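Uncharacterized protein (Bacteroides thetaiotaomicron, PDB 4LB8) is of unknown function, belongs to the DUF4848 family, and is probably exported from the cytoplasm, perhaps as a lipoprotein. Local coordinates at residues Asp32-Ser35 and Tyr36-Leu40; Glu73-Lys76 and Ile77-Ala81; Ala85-Asp88 and Val89-Lys93. One frame throughout, in Å; residues are numbered along the deposited sequence.

How the interactions relate
Following the chain from its N terminus, interaction 1 comes first, in the opening turns of helix 33-44, which follows strand 27-30. Interaction 2 lies in the last turns of helix 63-80 and interaction 3 in the early turns of helix 84-98. Each is a contact within one helix, so none closes a long loop, and the three run in series without nesting or crossing. Interaction 1 stands apart, its centre about 38 Å from that of interaction 2. Interactions 2 and 3, with centres about 10 Å apart, touch directly: I77 CG2 lies 3.6 Å from F87 CD1, joining the two consecutive helices. All three reach the second subunit.

Interaction 1 of 3, residues Asp32-Ser35 and Tyr36-Leu40; sequences DVES and YENAL
V33 holds CG1 anti to its backbone N (chi1 170°) and E37 holds CG anti to its carbonyl carbon (chi1 -81°), which sets methyl and carboxylate alongside each other one helical turn apart. The E37 chain is extended beyond CG and points the same way as V33. V33 CG1 comes within 3.4 Å of E37 OE1 and 3.7 Å of E37 CD, a van der Waals contact of a methyl with the carboxylate, with no hydrogen bond. Beneath it the E37 N to V33 O hydrogen bond, at 2.9 Å, is close to straight. E37 also packs on I191 of the second subunit, and with an alanine here both I191 and the V33 methyl would probably lose the neighbour they lean on.

At the start of the helix, D32 OD1 receives two donors from one residue. S35 N reaches it at 2.9 Å, nearly in line with the C-O bond, and S35 OG at 2.7 Å from above the carboxylate plane. This double grip fixes the carboxylate, whose negative charge would also suit the amino end of the helix. Y36 leads away from D32-S35: its OH is hydrogen-bonded to N123, its ring meets F133, and it lies edge-to-face with F30. The arrangement is an aspartate N-cap with its bond to the third helical residue, opening helix 33-44 beside the small four-stranded sheet.

Interaction 2 of 3, residues Glu73-Lys76 and Ile77-Ala81; sequences ELDK and ICNQA
I77 N bonds to E73 O, and weakly to L74 O, and C78 N bonds to L74 O, the two main bonds both 3.1 Å long; N79 N makes weak bonds only, to D75 O and K76 O, while Q80 N bonds to K76 O and A81 is the first residue after helix 63-80 to leave helical backbone angles.

I77 swings CG1 back beside its own backbone N, anti to the carbonyl carbon (chi1 -81°), and lays it 3.3 Å from E73 O. Its CD1 then lies 4.4 Å from E73 CG, alongside the aliphatic part of the glutamate. Farther out, E73 OE1 is taken by a salt bridge to K97 and a hydrogen bond to Y98, while I77 packs on F87, L90 and Y94 of helix 84-98. C78 SG stands 3.3 Å from L74 O. L74 CD1 and C78 SG just meet, at 4.5 Å; C78 also packs on F204 of the second subunit. On another side, D75 and N79 cross obliquely with carboxylate and amide planes nearly perpendicular (88°). N79 ND2 is 3.6 Å from D75 OD2, and its poor angle to D75 O rules out a bond there.

The chemistry is therefore divided: I77 and L74 give helix 84-98 an apolar surface, E73 adds a salt bridge and a hydrogen bond to the same helix, and C78 packs on the second subunit, while backbone bonds hold these last two turns together.

Interaction 3 of 3, residues Ala85-Asp88 and Val89-Lys93; sequences AEFD and VLYEK
F87 and Y91, one turn apart, lie side by side and point the same way. Y91 CB sits over one face of the F87 ring, 4.0 Å from its centroid and 18° off the normal, a CH-pi contact displaced toward the rim. The closest approach of the two side chains is F87 CZ to Y91 CG at 3.8 Å. The rings are nearly parallel, at 13°, but slid so far apart that they barely overlap, with centroids separated by 5.1 Å. Within this helix, what lies over that face is the root of the tyrosine side chain rather than its ring. Both residues carry CG anti to the backbone N (chi1 170° in F87), and this shared rotation keeps the rings in step along the helix.

Below the rings, Y91 N bonds to F87 O at 2.6 Å, nearly in line with the carbonyl. One residue back, L90 N bonds to E86 O at 3.1 Å, and L90 runs alongside E86, its CD1 4.1 Å from E86 OE2. At the far end of the segment E92 N reaches D88 O from above the carbonyl plane, while E92 CG folds to 3.3 Å from the same oxygen.

Farther out, Y91 OH is fixed by a hydrogen bond to L112 O, and F204 of the second subunit stacks on the F87 ring. The E86 carboxylate, through OE1, accepts from A82 N in the turn before the helix, so this side chain ties the helix start to the preceding connection. L74, I77 and Q80 of helix 63-80 supply the packing surface for Y91, F87 and L90. Two consecutive helices, 63-80 and 84-98, joined by a short connection and running roughly antiparallel with side chains packed between them, form an alpha-alpha hairpin, and this contact lies on its second helix.

Interaction 1 of 3, residues Asp32-Ser35 and Tyr36-Leu40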
loop_
_atom_site.group_PDB
_atom_site.type_symbol
_atom_site.label_atom_id
_atom_site.label_comp_id
_atom_site.label_asym_id
_atom_site.label_seq_id
_atom_site.Cartn_x
_atom_site.Cartn_y
_atom_site.Cartn_z
ATOM N N ASP A 32 -4.281 4.703 -44.842
ATOM C CA ASP A 32 -2.938 5.161 -44.472
ATOM C C ASP A 32 -2.819 5.383 -42.943
ATOM O O ASP A 32 -3.751 5.058 -42.208
ATOM C CB ASP A 32 -2.583 6.455 -45.240
ATOM C CG ASP A 32 -3.714 7.448 -45.403
ATOM O OD1 ASP A 32 -4.439 7.701 -44.414
ATOM O OD2 ASP A 32 -3.860 7.992 -46.501
ATOM N N VAL A 33 -1.664 5.908 -42.471
ATOM C CA VAL A 33 -1.433 6.160 -41.055
ATOM C C VAL A 33 -2.415 7.255 -40.550
ATOM O O VAL A 33 -2.964 7.123 -39.446
ATOM C CB VAL A 33 0.060 6.496 -40.761
ATOM C CG1 VAL A 33 0.251 6.995 -39.327
ATOM C CG2 VAL A 33 0.945 5.276 -41.001
ATOM N N GLU A 34 -2.644 8.292 -41.383
ATOM C CA GLU A 34 -3.493 9.457 -41.127
ATOM C C GLU A 34 -4.947 9.028 -40.869
ATOM O O GLU A 34 -5.549 9.486 -39.892
ATOM C CB GLU A 34 -3.384 10.444 -42.308
ATOM C CG GLU A 34 -4.223 11.707 -42.194
ATOM C CD GLU A 34 -4.707 12.282 -43.515
ATOM O OE1 GLU A 34 -5.038 11.493 -44.432
ATOM O OE2 GLU A 34 -4.797 13.527 -43.616
ATOM N N SER A 35 -5.465 8.101 -41.697
ATOM C CA SER A 35 -6.806 7.527 -41.571
ATOM C C SER A 35 -6.954 6.789 -40.247
ATOM O O SER A 35 -7.923 7.012 -39.523
ATOM C CB SER A 35 -7.098 6.588 -42.739
ATOM O OG SER A 35 -7.104 7.327 -43.948
ATOM N N TYR A 36 -5.965 5.949 -39.916
ATOM C CA TYR A 36 -5.928 5.142 -38.701
ATOM C C TYR A 36 -5.924 6.055 -37.446
ATOM O O TYR A 36 -6.800 5.907 -36.590
ATOM C CB TYR A 36 -4.709 4.166 -38.741
ATOM C CG TYR A 36 -4.197 3.772 -37.377
ATOM C CD1 TYR A 36 -4.946 2.948 -36.539
ATOM C CD2 TYR A 36 -3.014 4.304 -36.878
ATOM C CE1 TYR A 36 -4.529 2.661 -35.243
ATOM C CE2 TYR A 36 -2.586 4.022 -35.585
ATOM C CZ TYR A 36 -3.354 3.208 -34.769
ATOM O OH TYR A 36 -2.923 2.910 -33.507
ATOM N N GLU A 37 -4.978 7.014 -37.364
ATOM C CA GLU A 37 -4.841 7.923 -36.223
ATOM C C GLU A 37 -6.096 8.756 -36.042
ATOM O O GLU A 37 -6.498 8.973 -34.907
ATOM C CB GLU A 37 -3.592 8.806 -36.349
ATOM C CG GLU A 37 -2.322 8.077 -35.919
ATOM C CD GLU A 37 -1.002 8.712 -36.318
ATOM O OE1 GLU A 37 -0.988 9.484 -37.306
ATOM O OE2 GLU A 37 0.032 8.374 -35.693
ATOM N N ASN A 38 -6.738 9.173 -37.156
ATOM C CA ASN A 38 -7.988 9.924 -37.136
ATOM C C ASN A 38 -9.129 9.070 -36.628
ATOM O O ASN A 38 -9.831 9.511 -35.715
ATOM C CB ASN A 38 -8.313 10.472 -38.519
ATOM C CG ASN A 38 -7.767 11.857 -38.712
ATOM O OD1 ASN A 38 -6.563 12.057 -38.958
ATOM N ND2 ASN A 38 -8.629 12.849 -38.503
ATOM N N ALA A 39 -9.310 7.843 -37.187
ATOM C CA ALA A 39 -10.356 6.909 -36.750
ATOM C C ALA A 39 -10.184 6.515 -35.274
ATOM O O ALA A 39 -11.178 6.379 -34.568
ATOM C CB ALA A 39 -10.350 5.670 -37.614
ATOM N N LEU A 40 -8.930 6.372 -34.799
ATOM C CA LEU A 40 -8.644 6.030 -33.406
ATOM C C LEU A 40 -9.167 7.174 -32.463
ATOM O O LEU A 40 -9.897 6.892 -31.493
ATOM C CB LEU A 40 -7.121 5.771 -33.247
ATOM C CG LEU A 40 -6.579 5.226 -31.900
ATOM C CD1 LEU A 40 -6.995 3.784 -31.646
ATOM C CD2 LEU A 40 -5.072 5.352 -31.853
#

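Interaction 2 of 3, residues Glu73-Lys76 and Ile77-Ala81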
loop_
_atom_site.group_PDB
_atom_site.type_symbol
_atom_site.label_atom_id
_atom_site.label_comp_id
_atom_site.label_asym_id
_atom_site.label_seq_id
_atom_site.Cartn_x
_atom_site.Cartn_y
_atom_site.Cartn_z
ATOM N N GLU A 73 -20.129 -11.602 -19.024
ATOM C CA GLU A 73 -20.120 -13.016 -18.624
ATOM C C GLU A 73 -19.495 -13.233 -17.199
ATOM O O GLU A 73 -19.942 -14.136 -16.495
ATOM C CB GLU A 73 -19.372 -13.860 -19.681
ATOM C CG GLU A 73 -19.476 -15.369 -19.486
ATOM C CD GLU A 73 -18.875 -16.281 -20.541
ATOM O OE1 GLU A 73 -18.574 -15.800 -21.659
ATOM O OE2 GLU A 73 -18.740 -17.495 -20.256
ATOM N N LEU A 74 -18.475 -12.440 -16.780
ATOM C CA LEU A 74 -17.870 -12.600 -15.445
ATOM C C LEU A 74 -18.871 -12.154 -14.364
ATOM O O LEU A 74 -19.017 -12.813 -13.326
ATOM C CB LEU A 74 -16.538 -11.819 -15.320
ATOM C CG LEU A 74 -15.731 -11.940 -13.994
ATOM C CD1 LEU A 74 -15.493 -13.392 -13.583
ATOM C CD2 LEU A 74 -14.394 -11.199 -14.081
ATOM N N ASP A 75 -19.568 -11.039 -14.637
ATOM C CA ASP A 75 -20.579 -10.467 -13.758
ATOM C C ASP A 75 -21.759 -11.442 -13.587
ATOM O O ASP A 75 -22.311 -11.537 -12.495
ATOM C CB ASP A 75 -21.057 -9.128 -14.319
ATOM C CG ASP A 75 -21.704 -8.256 -13.269
ATOM O OD1 ASP A 75 -20.960 -7.627 -12.479
ATOM O OD2 ASP A 75 -22.959 -8.214 -13.221
ATOM N N LYS A 76 -22.109 -12.188 -14.651
ATOM C CA LYS A 76 -23.195 -13.162 -14.629
ATOM C C LYS A 76 -22.780 -14.421 -13.867
ATOM O O LYS A 76 -23.632 -15.049 -13.240
ATOM C CB LYS A 76 -23.667 -13.510 -16.057
ATOM C CG LYS A 76 -24.487 -12.392 -16.724
ATOM C CD LYS A 76 -25.174 -12.852 -18.022
ATOM C CE LYS A 76 -25.036 -11.860 -19.168
ATOM N NZ LYS A 76 -25.469 -12.440 -20.471
ATOM N N ILE A 77 -21.480 -14.786 -13.911
ATOM C CA ILE A 77 -20.938 -15.966 -13.224
ATOM C C ILE A 77 -20.943 -15.737 -11.704
ATOM O O ILE A 77 -21.183 -16.678 -10.954
ATOM C CB ILE A 77 -19.527 -16.345 -13.764
ATOM C CG1 ILE A 77 -19.656 -17.144 -15.072
ATOM C CG2 ILE A 77 -18.708 -17.147 -12.722
ATOM C CD1 ILE A 77 -18.317 -17.517 -15.766
ATOM N N CYS A 78 -20.688 -14.496 -11.260
ATOM C CA CYS A 78 -20.671 -14.103 -9.854
ATOM C C CYS A 78 -22.088 -14.073 -9.272
ATOM O O CYS A 78 -22.257 -14.202 -8.060
ATOM C CB CYS A 78 -19.991 -12.748 -9.701
ATOM S SG CYS A 78 -18.228 -12.756 -10.117
ATOM N N ASN A 79 -23.094 -13.890 -10.138
ATOM C CA ASN A 79 -24.502 -13.813 -9.766
ATOM C C ASN A 79 -25.185 -15.192 -9.742
ATOM O O ASN A 79 -26.076 -15.392 -8.917
ATOM C CB ASN A 79 -25.255 -12.866 -10.706
ATOM C CG ASN A 79 -24.861 -11.400 -10.582
ATOM O OD1 ASN A 79 -24.423 -10.918 -9.521
ATOM N ND2 ASN A 79 -25.049 -10.642 -11.670
ATOM N N GLN A 80 -24.782 -16.132 -10.623
ATOM C CA GLN A 80 -25.376 -17.475 -10.665
ATOM C C GLN A 80 -24.677 -18.467 -9.703
ATOM O O GLN A 80 -25.294 -19.469 -9.337
ATOM C CB GLN A 80 -25.406 -18.045 -12.098
ATOM C CG GLN A 80 -24.044 -18.424 -12.677
ATOM C CD GLN A 80 -24.157 -19.082 -14.024
ATOM O OE1 GLN A 80 -23.827 -18.487 -15.055
ATOM N NE2 GLN A 80 -24.605 -20.331 -14.044
ATOM N N ALA A 81 -23.411 -18.202 -9.299
ATOM C CA ALA A 81 -22.673 -19.088 -8.394
ATOM C C ALA A 81 -23.231 -19.038 -6.963
ATOM O O ALA A 81 -23.262 -17.974 -6.335
ATOM C CB ALA A 81 -21.195 -18.737 -8.391
#

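Interaction 3 of 3, residues Ala85-Asp88 and Val89-Lys93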
loop_
_atom_site.group_PDB
_atom_site.type_symbol
_atom_site.label_atom_id
_atom_site.label_comp_id
_atom_site.label_asym_id
_atom_site.label_seq_id
_atom_site.Cartn_x
_atom_site.Cartn_y
_atom_site.Cartn_z
ATOM N N ALA A 85 -16.958 -23.396 -4.655
ATOM C CA ALA A 85 -16.711 -24.599 -5.460
ATOM C C ALA A 85 -17.427 -24.567 -6.814
ATOM O O ALA A 85 -16.879 -25.084 -7.783
ATOM C CB ALA A 85 -17.131 -25.837 -4.690
ATOM N N GLU A 86 -18.639 -23.972 -6.875
ATOM C CA GLU A 86 -19.444 -23.843 -8.091
ATOM C C GLU A 86 -18.855 -22.753 -8.993
ATOM O O GLU A 86 -18.758 -22.937 -10.221
ATOM C CB GLU A 86 -20.902 -23.530 -7.752
ATOM C CG GLU A 86 -21.864 -23.897 -8.865
ATOM C CD GLU A 86 -23.177 -23.140 -8.871
ATOM O OE1 GLU A 86 -23.789 -22.981 -7.788
ATOM O OE2 GLU A 86 -23.609 -22.733 -9.975
ATOM N N PHE A 87 -18.455 -21.620 -8.369
ATOM C CA PHE A 87 -17.802 -20.511 -9.051
ATOM C C PHE A 87 -16.530 -21.040 -9.701
ATOM O O PHE A 87 -16.346 -20.847 -10.903
ATOM C CB PHE A 87 -17.500 -19.353 -8.075
ATOM C CG PHE A 87 -16.616 -18.265 -8.638
ATOM C CD1 PHE A 87 -17.142 -17.278 -9.462
ATOM C CD2 PHE A 87 -15.254 -18.240 -8.365
ATOM C CE1 PHE A 87 -16.318 -16.297 -10.014
ATOM C CE2 PHE A 87 -14.432 -17.257 -8.916
ATOM C CZ PHE A 87 -14.969 -16.295 -9.736
ATOM N N ASP A 88 -15.704 -21.784 -8.930
ATOM C CA ASP A 88 -14.434 -22.374 -9.377
ATOM C C ASP A 88 -14.601 -23.210 -10.638
ATOM O O ASP A 88 -13.763 -23.118 -11.536
ATOM C CB ASP A 88 -13.784 -23.207 -8.263
ATOM C CG ASP A 88 -13.184 -22.378 -7.137
ATOM O OD1 ASP A 88 -13.013 -21.139 -7.322
ATOM O OD2 ASP A 88 -12.864 -22.965 -6.077
ATOM N N VAL A 89 -15.714 -23.963 -10.735
ATOM C CA VAL A 89 -16.028 -24.788 -11.896
ATOM C C VAL A 89 -16.346 -23.881 -13.092
ATOM O O VAL A 89 -15.833 -24.128 -14.187
ATOM C CB VAL A 89 -17.175 -25.786 -11.597
ATOM C CG1 VAL A 89 -17.549 -26.596 -12.849
ATOM C CG2 VAL A 89 -16.788 -26.714 -10.454
ATOM N N LEU A 90 -17.200 -22.853 -12.868
ATOM C CA LEU A 90 -17.629 -21.882 -13.880
ATOM C C LEU A 90 -16.446 -21.052 -14.389
ATOM O O LEU A 90 -16.250 -20.926 -15.607
ATOM C CB LEU A 90 -18.691 -20.928 -13.288
ATOM C CG LEU A 90 -20.156 -21.353 -13.311
ATOM C CD1 LEU A 90 -20.952 -20.577 -12.281
ATOM C CD2 LEU A 90 -20.777 -21.109 -14.666
ATOM N N TYR A 91 -15.658 -20.500 -13.435
ATOM C CA TYR A 91 -14.530 -19.612 -13.691
ATOM C C TYR A 91 -13.354 -20.310 -14.403
ATOM O O TYR A 91 -12.610 -19.623 -15.103
ATOM C CB TYR A 91 -14.071 -18.950 -12.383
ATOM C CG TYR A 91 -13.033 -17.867 -12.564
ATOM C CD1 TYR A 91 -13.342 -16.674 -13.216
ATOM C CD2 TYR A 91 -11.751 -18.017 -12.051
ATOM C CE1 TYR A 91 -12.385 -15.670 -13.382
ATOM C CE2 TYR A 91 -10.796 -17.011 -12.186
ATOM C CZ TYR A 91 -11.107 -15.853 -12.877
ATOM O OH TYR A 91 -10.138 -14.899 -13.027
ATOM N N GLU A 92 -13.194 -21.644 -14.247
ATOM C CA GLU A 92 -12.145 -22.409 -14.936
ATOM C C GLU A 92 -12.460 -22.473 -16.423
ATOM O O GLU A 92 -11.560 -22.301 -17.259
ATOM C CB GLU A 92 -11.978 -23.832 -14.362
ATOM C CG GLU A 92 -11.030 -23.924 -13.170
ATOM C CD GLU A 92 -9.600 -23.447 -13.371
ATOM O OE1 GLU A 92 -8.862 -24.102 -14.142
ATOM O OE2 GLU A 92 -9.210 -22.438 -12.734
ATOM N N LYS A 93 -13.759 -22.671 -16.743
ATOM C CA LYS A 93 -14.287 -22.746 -18.107
ATOM C C LYS A 93 -14.180 -21.357 -18.752
ATOM O O LYS A 93 -13.707 -21.256 -19.881
ATOM C CB LYS A 93 -15.727 -23.299 -18.106
ATOM C CG LYS A 93 -15.768 -24.775 -17.689
ATOM C CD LYS A 93 -17.169 -25.335 -17.466
ATOM C CE LYS A 93 -17.200 -26.855 -17.421
ATOM N NZ LYS A 93 -16.646 -27.404 -16.150
#